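Local coordinates for F5/8 type C domain protein (Clostridium perfringens, PDB 7JRM) that probably binds carbohydrate through its carbohydrate-binding module, as part of a multidomain O-glycopeptidase that recognises and cleaves mucins, at residues A[165-178]-A[190-203]. Sequence-based numbering, arbitrary orientation.
Sequences KFKVYVDGELKAET and LVVDVRNSKEIKLV
The Tyr169 ring has Lys201 O at its edge, in plane, and Val203 CG2 comes in obliquely, 3.6 Å from Tyr169 CE2; Leu174 CD1 lies over one face, 3.7 Å above the plane and offset toward the rim. Lys201 bends at chi3 (54°), which lays CE against Tyr169 CB and CG, while its ammonium stands over the face opposite Leu174, a long and at most weakly attractive cation-pi contact. The Asp171 carboxylate, at the type I' turn of the 165-178 hairpin, takes two backbone N-H groups on OD1: Lys198 N at 3.1 Å through the syn lone pair, and Glu199 N at 3.0 Å, 28° out of plane. A water joins its OD2 to Asn196 O. Between these ends, strands 165-170 and 199-203 pair antiparallel, Tyr169 N reaching Lys201 O almost straight (175°). On the face bearing Val168, Val170, Ile200 and Leu202, Val168 CG1 meets Val192 CG2 tip to tip at 3.9 Å, Val168 CG2 lies beside Leu202 CD2, and Val170 CG2 rests on Val192 CG1 and Val194 CG1. Strand 190-193 pairs with strand 145-152 in the opposing layer of the NPCBM beta-sandwich, its axis 8.9 Å from that of strand 165-170. Trp218 of strand 215-224 meets Phe166 edge-to-face, Phe146 of strand 145-152 packs on Ile200 and Leu202, and strand 134-139 flanks strand 199-205.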
ATOM      1  N   LYS A 165      27.884  14.190 -35.527  1.00 15.76           N
ATOM      2  CA  LYS A 165      27.724  14.965 -34.306  1.00 14.66           C
ATOM      3  C   LYS A 165      26.246  15.266 -34.128  1.00 13.46           C
ATOM      4  O   LYS A 165      25.597  15.765 -35.052  1.00 15.82           O
ATOM      5  CB  LYS A 165      28.529  16.268 -34.347  1.00 14.84           C
ATOM      6  CG  LYS A 165      28.480  17.058 -33.047  1.00 22.18           C
ATOM      7  CD  LYS A 165      28.996  18.475 -33.226  1.00 22.01           C
ATOM      8  CE  LYS A 165      30.308  18.497 -33.993  1.00 28.83           C
ATOM      9  NZ  LYS A 165      30.355  19.621 -34.967  1.00 28.18           N
ATOM     10  N   PHE A 166      25.715  14.954 -32.951  1.00 12.08           N
ATOM     11  CA  PHE A 166      24.308  15.180 -32.662  1.00 10.60           C
ATOM     12  C   PHE A 166      24.125  16.533 -31.993  1.00 12.81           C
ATOM     13  O   PHE A 166      24.885  16.904 -31.095  1.00 14.56           O
ATOM     14  CB  PHE A 166      23.753  14.074 -31.765  1.00 11.68           C
ATOM     15  CG  PHE A 166      23.787  12.712 -32.393  1.00  9.67           C
ATOM     16  CD1 PHE A 166      24.932  11.937 -32.332  1.00 11.03           C
ATOM     17  CD2 PHE A 166      22.674  12.205 -33.043  1.00  9.26           C
ATOM     18  CE1 PHE A 166      24.967  10.683 -32.906  1.00 12.44           C
ATOM     19  CE2 PHE A 166      22.704  10.951 -33.619  1.00 10.76           C
ATOM     20  CZ  PHE A 166      23.854  10.190 -33.551  1.00 13.53           C
ATOM     21  N   LYS A 167      23.114  17.271 -32.445  1.00 13.21           N
ATOM     22  CA  LYS A 167      22.783  18.574 -31.890  1.00 15.03           C
ATOM     23  C   LYS A 167      21.279  18.665 -31.696  1.00 18.31           C
ATOM     24  O   LYS A 167      20.502  18.123 -32.485  1.00 14.48           O
ATOM     25  CB  LYS A 167      23.264  19.715 -32.798  1.00 14.28           C
ATOM     26  CG  LYS A 167      24.750  19.673 -33.118  1.00 17.26           C
ATOM     27  CD  LYS A 167      25.153  20.813 -34.036  1.00 23.74           C
ATOM     28  CE  LYS A 167      26.395  20.459 -34.838  1.00 23.74           C
ATOM     29  NZ  LYS A 167      26.718  21.498 -35.855  1.00 28.23           N
ATOM     30  N   VAL A 168      20.873  19.356 -30.634  1.00 15.27           N
ATOM     31  CA  VAL A 168      19.465  19.530 -30.293  1.00 13.33           C
ATOM     32  C   VAL A 168      19.186  21.021 -30.182  1.00 14.92           C
ATOM     33  O   VAL A 168      19.792  21.714 -29.355  1.00 13.61           O
ATOM     34  CB  VAL A 168      19.094  18.805 -28.990  1.00 11.59           C
ATOM     35  CG1 VAL A 168      17.693  19.200 -28.547  1.00 16.06           C
ATOM     36  CG2 VAL A 168      19.194  17.299 -29.177  1.00 12.79           C
ATOM     37  N   TYR A 169      18.274  21.513 -31.015  1.00 15.81           N
ATOM     38  CA  TYR A 169      17.862  22.907 -31.008  1.00 15.81           C
ATOM     39  C   TYR A 169      16.459  23.019 -30.431  1.00 18.46           C
ATOM     40  O   TYR A 169      15.579  22.214 -30.753  1.00 14.61           O
ATOM     41  CB  TYR A 169      17.898  23.499 -32.420  1.00 14.55           C
ATOM     42  CG  TYR A 169      19.289  23.609 -33.005  1.00 17.06           C
ATOM     43  CD1 TYR A 169      19.981  24.812 -32.980  1.00 20.91           C
ATOM     44  CD2 TYR A 169      19.910  22.508 -33.582  1.00 15.96           C
ATOM     45  CE1 TYR A 169      21.251  24.918 -33.514  1.00 25.15           C
ATOM     46  CE2 TYR A 169      21.182  22.603 -34.117  1.00 18.47           C
ATOM     47  CZ  TYR A 169      21.847  23.809 -34.082  1.00 23.30           C
ATOM     48  OH  TYR A 169      23.113  23.909 -34.614  1.00 22.33           O
ATOM     49  N   VAL A 170      16.257  24.010 -29.569  1.00 17.08           N
ATOM     50  CA  VAL A 170      14.962  24.277 -28.953  1.00 17.59           C
ATOM     51  C   VAL A 170      14.536  25.671 -29.386  1.00 17.40           C
ATOM     52  O   VAL A 170      15.146  26.668 -28.975  1.00 21.27           O
ATOM     53  CB  VAL A 170      15.015  24.163 -27.423  1.00 18.56           C
ATOM     54  CG1 VAL A 170      13.682  24.565 -26.817  1.00 16.54           C
ATOM     55  CG2 VAL A 170      15.383  22.746 -27.011  1.00 16.14           C
ATOM     56  N   ASP A 171      13.493  25.741 -30.215  1.00 18.09           N
ATOM     57  CA  ASP A 171      13.023  27.001 -30.791  1.00 21.59           C
ATOM     58  C   ASP A 171      14.154  27.726 -31.519  1.00 24.74           C
ATOM     59  O   ASP A 171      14.308  28.944 -31.422  1.00 23.34           O
ATOM     60  CB  ASP A 171      12.392  27.899 -29.724  1.00 19.77           C
ATOM     61  CG  ASP A 171      11.045  27.384 -29.254  1.00 21.92           C
ATOM     62  OD1 ASP A 171      10.348  26.727 -30.054  1.00 20.48           O
ATOM     63  OD2 ASP A 171      10.679  27.642 -28.087  1.00 20.93           O
ATOM     64  N   GLY A 172      14.958  26.959 -32.255  1.00 23.16           N
ATOM     65  CA  GLY A 172      16.060  27.505 -33.016  1.00 21.91           C
ATOM     66  C   GLY A 172      17.336  27.745 -32.239  1.00 21.66           C
ATOM     67  O   GLY A 172      18.343  28.132 -32.845  1.00 25.03           O
ATOM     68  N   GLU A 173      17.334  27.527 -30.927  1.00 23.85           N
ATOM     69  CA  GLU A 173      18.500  27.764 -30.087  1.00 22.78           C
ATOM     70  C   GLU A 173      19.172  26.440 -29.751  1.00 23.52           C
ATOM     71  O   GLU A 173      18.514  25.507 -29.279  1.00 18.03           O
ATOM     72  CB  GLU A 173      18.105  28.493 -28.800  1.00 23.35           C
ATOM     73  CG  GLU A 173      17.630  29.920 -29.014  1.00 29.61           C
ATOM     74  CD  GLU A 173      18.699  30.801 -29.627  1.00 36.60           C
ATOM     75  OE1 GLU A 173      18.435  31.413 -30.684  1.00 35.68           O
ATOM     76  OE2 GLU A 173      19.806  30.882 -29.052  1.00 37.21           O
ATOM     77  N   LEU A 174      20.480  26.365 -29.989  1.00 17.88           N
ATOM     78  CA  LEU A 174      21.237  25.164 -29.661  1.00 15.77           C
ATOM     79  C   LEU A 174      21.319  25.005 -28.148  1.00 16.40           C
ATOM     80  O   LEU A 174      21.790  25.906 -27.446  1.00 13.91           O
ATOM     81  CB  LEU A 174      22.636  25.233 -30.270  1.00 16.27           C
ATOM     82  CG  LEU A 174      23.537  24.032 -29.975  1.00 17.11           C
ATOM     83  CD1 LEU A 174      23.074  22.813 -30.759  1.00 15.51           C
ATOM     84  CD2 LEU A 174      24.992  24.354 -30.281  1.00 24.34           C
ATOM     85  N   LYS A 175      20.862  23.861 -27.647  1.00 15.80           N
ATOM     86  CA  LYS A 175      20.832  23.598 -26.215  1.00 19.31           C
ATOM     87  C   LYS A 175      21.768  22.486 -25.774  1.00 16.03           C
ATOM     88  O   LYS A 175      22.254  22.521 -24.642  1.00 20.16           O
ATOM     89  CB  LYS A 175      19.406  23.249 -25.769  1.00 16.20           C
ATOM     90  CG  LYS A 175      18.428  24.403 -25.884  1.00 19.61           C
ATOM     91  CD  LYS A 175      18.893  25.600 -25.072  1.00 20.86           C
ATOM     92  CE  LYS A 175      17.825  26.680 -25.024  1.00 27.99           C
ATOM     93  NZ  LYS A 175      18.195  27.783 -24.096  1.00 24.82           N
ATOM     94  N   ALA A 176      22.035  21.505 -26.632  1.00 13.72           N
ATOM     95  CA  ALA A 176      22.925  20.410 -26.279  1.00 16.30           C
ATOM     96  C   ALA A 176      23.545  19.842 -27.545  1.00 12.63           C
ATOM     97  O   ALA A 176      22.993  19.962 -28.641  1.00 13.33           O
ATOM     98  CB  ALA A 176      22.188  19.312 -25.503  1.00 13.75           C
ATOM     99  N   GLU A 177      24.708  19.217 -27.377  1.00 14.48           N
ATOM    100  CA  GLU A 177      25.407  18.588 -28.488  1.00 12.41           C
ATOM    101  C   GLU A 177      26.441  17.623 -27.931  1.00 20.30           C
ATOM    102  O   GLU A 177      26.874  17.740 -26.782  1.00 14.03           O
ATOM    103  CB  GLU A 177      26.072  19.625 -29.399  1.00 17.24           C
ATOM    104  CG  GLU A 177      27.336  20.240 -28.824  1.00 15.69           C
ATOM    105  CD  GLU A 177      27.927  21.302 -29.730  1.00 20.92           C
ATOM    106  OE1 GLU A 177      27.525  21.370 -30.910  1.00 20.05           O
ATOM    107  OE2 GLU A 177      28.793  22.071 -29.260  1.00 18.07           O
ATOM    108  N   THR A 178      26.825  16.661 -28.765  1.00 19.00           N
ATOM    109  CA  THR A 178      27.860  15.701 -28.428  1.00 17.54           C
ATOM    110  C   THR A 178      29.161  16.082 -29.127  1.00 23.12           C
ATOM    111  O   THR A 178      29.221  17.027 -29.917  1.00 21.86           O
ATOM    112  CB  THR A 178      27.435  14.283 -28.820  1.00 17.28           C
ATOM    113  OG1 THR A 178      27.427  14.162 -30.248  1.00 16.20           O
ATOM    114  CG2 THR A 178      26.048  13.970 -28.281  1.00 17.32           C
ATOM    115  N   LEU A 190      21.410  12.391 -24.069  1.00 17.39           N
ATOM    116  CA  LEU A 190      21.106  13.815 -24.138  1.00 15.22           C
ATOM    117  C   LEU A 190      19.769  14.059 -23.456  1.00 18.03           C
ATOM    118  O   LEU A 190      18.746  13.513 -23.879  1.00 14.68           O
ATOM    119  CB  LEU A 190      21.068  14.309 -25.587  1.00 14.27           C
ATOM    120  CG  LEU A 190      22.359  14.180 -26.399  1.00 19.82           C
ATOM    121  CD1 LEU A 190      22.142  14.652 -27.830  1.00  9.52           C
ATOM    122  CD2 LEU A 190      23.493  14.955 -25.743  1.00 14.92           C
ATOM    123  N   VAL A 191      19.781  14.874 -22.404  1.00 10.22           N
ATOM    124  CA  VAL A 191      18.580  15.233 -21.655  1.00 16.01           C
ATOM    125  C   VAL A 191      18.446  16.747 -21.727  1.00 17.15           C
ATOM    126  O   VAL A 191      19.257  17.476 -21.139  1.00 12.83           O
ATOM    127  CB  VAL A 191      18.641  14.748 -20.200  1.00 14.37           C
ATOM    128  CG1 VAL A 191      17.342  15.074 -19.480  1.00 16.17           C
ATOM    129  CG2 VAL A 191      18.921  13.254 -20.151  1.00 14.78           C
ATOM    130  N   VAL A 192      17.428  17.223 -22.440  1.00 14.30           N
ATOM    131  CA  VAL A 192      17.291  18.635 -22.779  1.00 14.96           C
ATOM    132  C   VAL A 192      16.002  19.178 -22.176  1.00 16.24           C
ATOM    133  O   VAL A 192      14.940  18.556 -22.298  1.00 13.01           O
ATOM    134  CB  VAL A 192      17.307  18.854 -24.303  1.00 15.19           C
ATOM    135  CG1 VAL A 192      17.316  20.342 -24.626  1.00 17.41           C
ATOM    136  CG2 VAL A 192      18.507  18.159 -24.925  1.00 11.66           C
ATOM    137  N   ASP A 193      16.102  20.340 -21.534  1.00 14.94           N
ATOM    138  CA  ASP A 193      14.929  21.066 -21.066  1.00 19.62           C
ATOM    139  C   ASP A 193      14.219  21.695 -22.260  1.00 15.19           C
ATOM    140  O   ASP A 193      14.819  22.481 -22.999  1.00 15.53           O
ATOM    141  CB  ASP A 193      15.349  22.135 -20.058  1.00 21.14           C
ATOM    142  CG  ASP A 193      14.172  22.744 -19.312  1.00 21.45           C
ATOM    143  OD1 ASP A 193      13.017  22.580 -19.756  1.00 21.29           O
ATOM    144  OD2 ASP A 193      14.408  23.396 -18.273  1.00 26.40           O
ATOM    145  N   VAL A 194      12.946  21.346 -22.453  1.00 14.21           N
ATOM    146  CA  VAL A 194      12.169  21.881 -23.566  1.00 17.67           C
ATOM    147  C   VAL A 194      10.905  22.544 -23.033  1.00 18.36           C
ATOM    148  O   VAL A 194       9.888  22.622 -23.731  1.00 19.15           O
ATOM    149  CB  VAL A 194      11.828  20.781 -24.591  1.00 16.89           C
ATOM    150  CG1 VAL A 194      13.098  20.227 -25.220  1.00 14.12           C
ATOM    151  CG2 VAL A 194      11.024  19.667 -23.937  1.00 15.79           C
ATOM    152  N   ARG A 195      10.968  23.038 -21.798  1.00 19.13           N
ATOM    153  CA  ARG A 195       9.800  23.634 -21.164  1.00 17.92           C
ATOM    154  C   ARG A 195       9.371  24.903 -21.890  1.00 21.72           C
ATOM    155  O   ARG A 195      10.198  25.750 -22.239  1.00 16.40           O
ATOM    156  CB  ARG A 195      10.096  23.950 -19.699  1.00 17.27           C
ATOM    157  CG  ARG A 195       9.779  22.818 -18.739  1.00 19.34           C
ATOM    158  CD  ARG A 195      10.073  23.221 -17.304  1.00 24.18           C
ATOM    159  NE  ARG A 195      11.473  23.592 -17.118  1.00 20.08           N
ATOM    160  CZ  ARG A 195      11.997  23.970 -15.957  1.00 27.40           C
ATOM    161  NH1 ARG A 195      11.239  24.030 -14.871  1.00 21.36           N
ATOM    162  NH2 ARG A 195      13.283  24.289 -15.879  1.00 33.57           N
ATOM    163  N   ASN A 196       8.060  25.024 -22.114  1.00 19.81           N
ATOM    164  CA  ASN A 196       7.459  26.210 -22.729  1.00 23.35           C
ATOM    165  C   ASN A 196       8.062  26.498 -24.101  1.00 19.05           C
ATOM    166  O   ASN A 196       8.311  27.650 -24.462  1.00 19.21           O
ATOM    167  CB  ASN A 196       7.581  27.430 -21.812  1.00 22.63           C
ATOM    168  CG  ASN A 196       6.777  27.280 -20.536  1.00 23.03           C
ATOM    169  OD1 ASN A 196       5.577  27.009 -20.573  1.00 30.80           O
ATOM    170  ND2 ASN A 196       7.437  27.455 -19.398  1.00 27.74           N
ATOM    171  N   SER A 197       8.299  25.443 -24.871  1.00 20.35           N
ATOM    172  CA  SER A 197       8.811  25.558 -26.226  1.00 21.32           C
ATOM    173  C   SER A 197       7.741  25.133 -27.222  1.00 22.62           C
ATOM    174  O   SER A 197       6.714  24.551 -26.862  1.00 22.38           O
ATOM    175  CB  SER A 197      10.076  24.709 -26.406  1.00 21.37           C
ATOM    176  OG  SER A 197       9.758  23.330 -26.482  1.00 18.14           O
ATOM    177  N   LYS A 198       7.991  25.438 -28.491  1.00 22.66           N
ATOM    178  CA  LYS A 198       7.088  25.060 -29.568  1.00 23.03           C
ATOM    179  C   LYS A 198       7.700  24.092 -30.566  1.00 18.28           C
ATOM    180  O   LYS A 198       6.962  23.314 -31.175  1.00 22.26           O
ATOM    181  CB  LYS A 198       6.600  26.309 -30.320  1.00 27.41           C
ATOM    182  CG  LYS A 198       5.564  27.118 -29.553  1.00 30.35           C
ATOM    183  CD  LYS A 198       5.364  28.494 -30.166  1.00 34.69           C
ATOM    184  CE  LYS A 198       3.935  28.681 -30.647  1.00 37.89           C
ATOM    185  NZ  LYS A 198       3.858  29.581 -31.830  1.00 40.62           N
ATOM    186  N   GLU A 199       9.018  24.108 -30.743  1.00 19.82           N
ATOM    187  CA  GLU A 199       9.681  23.231 -31.695  1.00 18.19           C
ATOM    188  C   GLU A 199      10.990  22.726 -31.110  1.00 18.34           C
ATOM    189  O   GLU A 199      11.687  23.454 -30.400  1.00 17.43           O
ATOM    190  CB  GLU A 199       9.961  23.947 -33.022  1.00 20.99           C
ATOM    191  CG  GLU A 199       8.741  24.143 -33.902  1.00 19.32           C
ATOM    192  CD  GLU A 199       9.112  24.542 -35.316  1.00 21.46           C
ATOM    193  OE1 GLU A 199      10.237  25.049 -35.516  1.00 20.58           O
ATOM    194  OE2 GLU A 199       8.280  24.350 -36.226  1.00 28.59           O
ATOM    195  N   ILE A 200      11.313  21.473 -31.415  1.00 17.67           N
ATOM    196  CA  ILE A 200      12.626  20.904 -31.147  1.00 20.57           C
ATOM    197  C   ILE A 200      13.174  20.361 -32.460  1.00 18.02           C
ATOM    198  O   ILE A 200      12.447  19.726 -33.233  1.00 18.36           O
ATOM    199  CB  ILE A 200      12.579  19.808 -30.058  1.00 17.61           C
ATOM    200  CG1 ILE A 200      13.993  19.328 -29.721  1.00 23.92           C
ATOM    201  CG2 ILE A 200      11.681  18.646 -30.474  1.00 21.84           C
ATOM    202  CD1 ILE A 200      14.034  18.214 -28.700  1.00 21.33           C
ATOM    203  N   LYS A 201      14.445  20.642 -32.728  1.00 13.64           N
ATOM    204  CA  LYS A 201      15.085  20.268 -33.983  1.00 15.31           C
ATOM    205  C   LYS A 201      16.253  19.343 -33.682  1.00 12.06           C
ATOM    206  O   LYS A 201      17.202  19.737 -32.996  1.00 15.30           O
ATOM    207  CB  LYS A 201      15.555  21.505 -34.750  1.00 16.01           C
ATOM    208  CG  LYS A 201      16.124  21.208 -36.128  1.00 15.60           C
ATOM    209  CD  LYS A 201      16.215  22.473 -36.968  1.00 16.17           C
ATOM    210  CE  LYS A 201      16.982  23.566 -36.239  1.00 23.86           C
ATOM    211  NZ  LYS A 201      17.185  24.772 -37.088  1.00 23.17           N
ATOM    212  N   LEU A 202      16.181  18.119 -34.195  1.00 13.94           N
ATOM    213  CA  LEU A 202      17.217  17.113 -33.998  1.00 13.47           C
ATOM    214  C   LEU A 202      18.139  17.116 -35.212  1.00 13.17           C
ATOM    215  O   LEU A 202      17.701  16.821 -36.329  1.00 15.97           O
ATOM    216  CB  LEU A 202      16.595  15.735 -33.787  1.00 10.06           C
ATOM    217  CG  LEU A 202      15.505  15.654 -32.715  1.00 15.96           C
ATOM    218  CD1 LEU A 202      15.009  14.225 -32.568  1.00 13.78           C
ATOM    219  CD2 LEU A 202      16.013  16.190 -31.385  1.00 12.32           C
ATOM    220  N   VAL A 203      19.410  17.443 -34.992  1.00 14.18           N
ATOM    221  CA  VAL A 203      20.368  17.668 -36.068  1.00 15.65           C
ATOM    222  C   VAL A 203      21.492  16.647 -35.958  1.00 12.14           C
ATOM    223  O   VAL A 203      22.065  16.458 -34.878  1.00 15.63           O
ATOM    224  CB  VAL A 203      20.927  19.102 -36.034  1.00 15.10           C
ATOM    225  CG1 VAL A 203      22.055  19.259 -37.044  1.00 19.03           C
ATOM    226  CG2 VAL A 203      19.818  20.106 -36.307  1.00 17.86           C
TER
HETATM  227  O   HOH W   1       8.548  29.287 -27.243  1.00 20.57           O
HETATM  228  O   HOH W   2      18.137  26.856 -36.033  1.00 27.55           O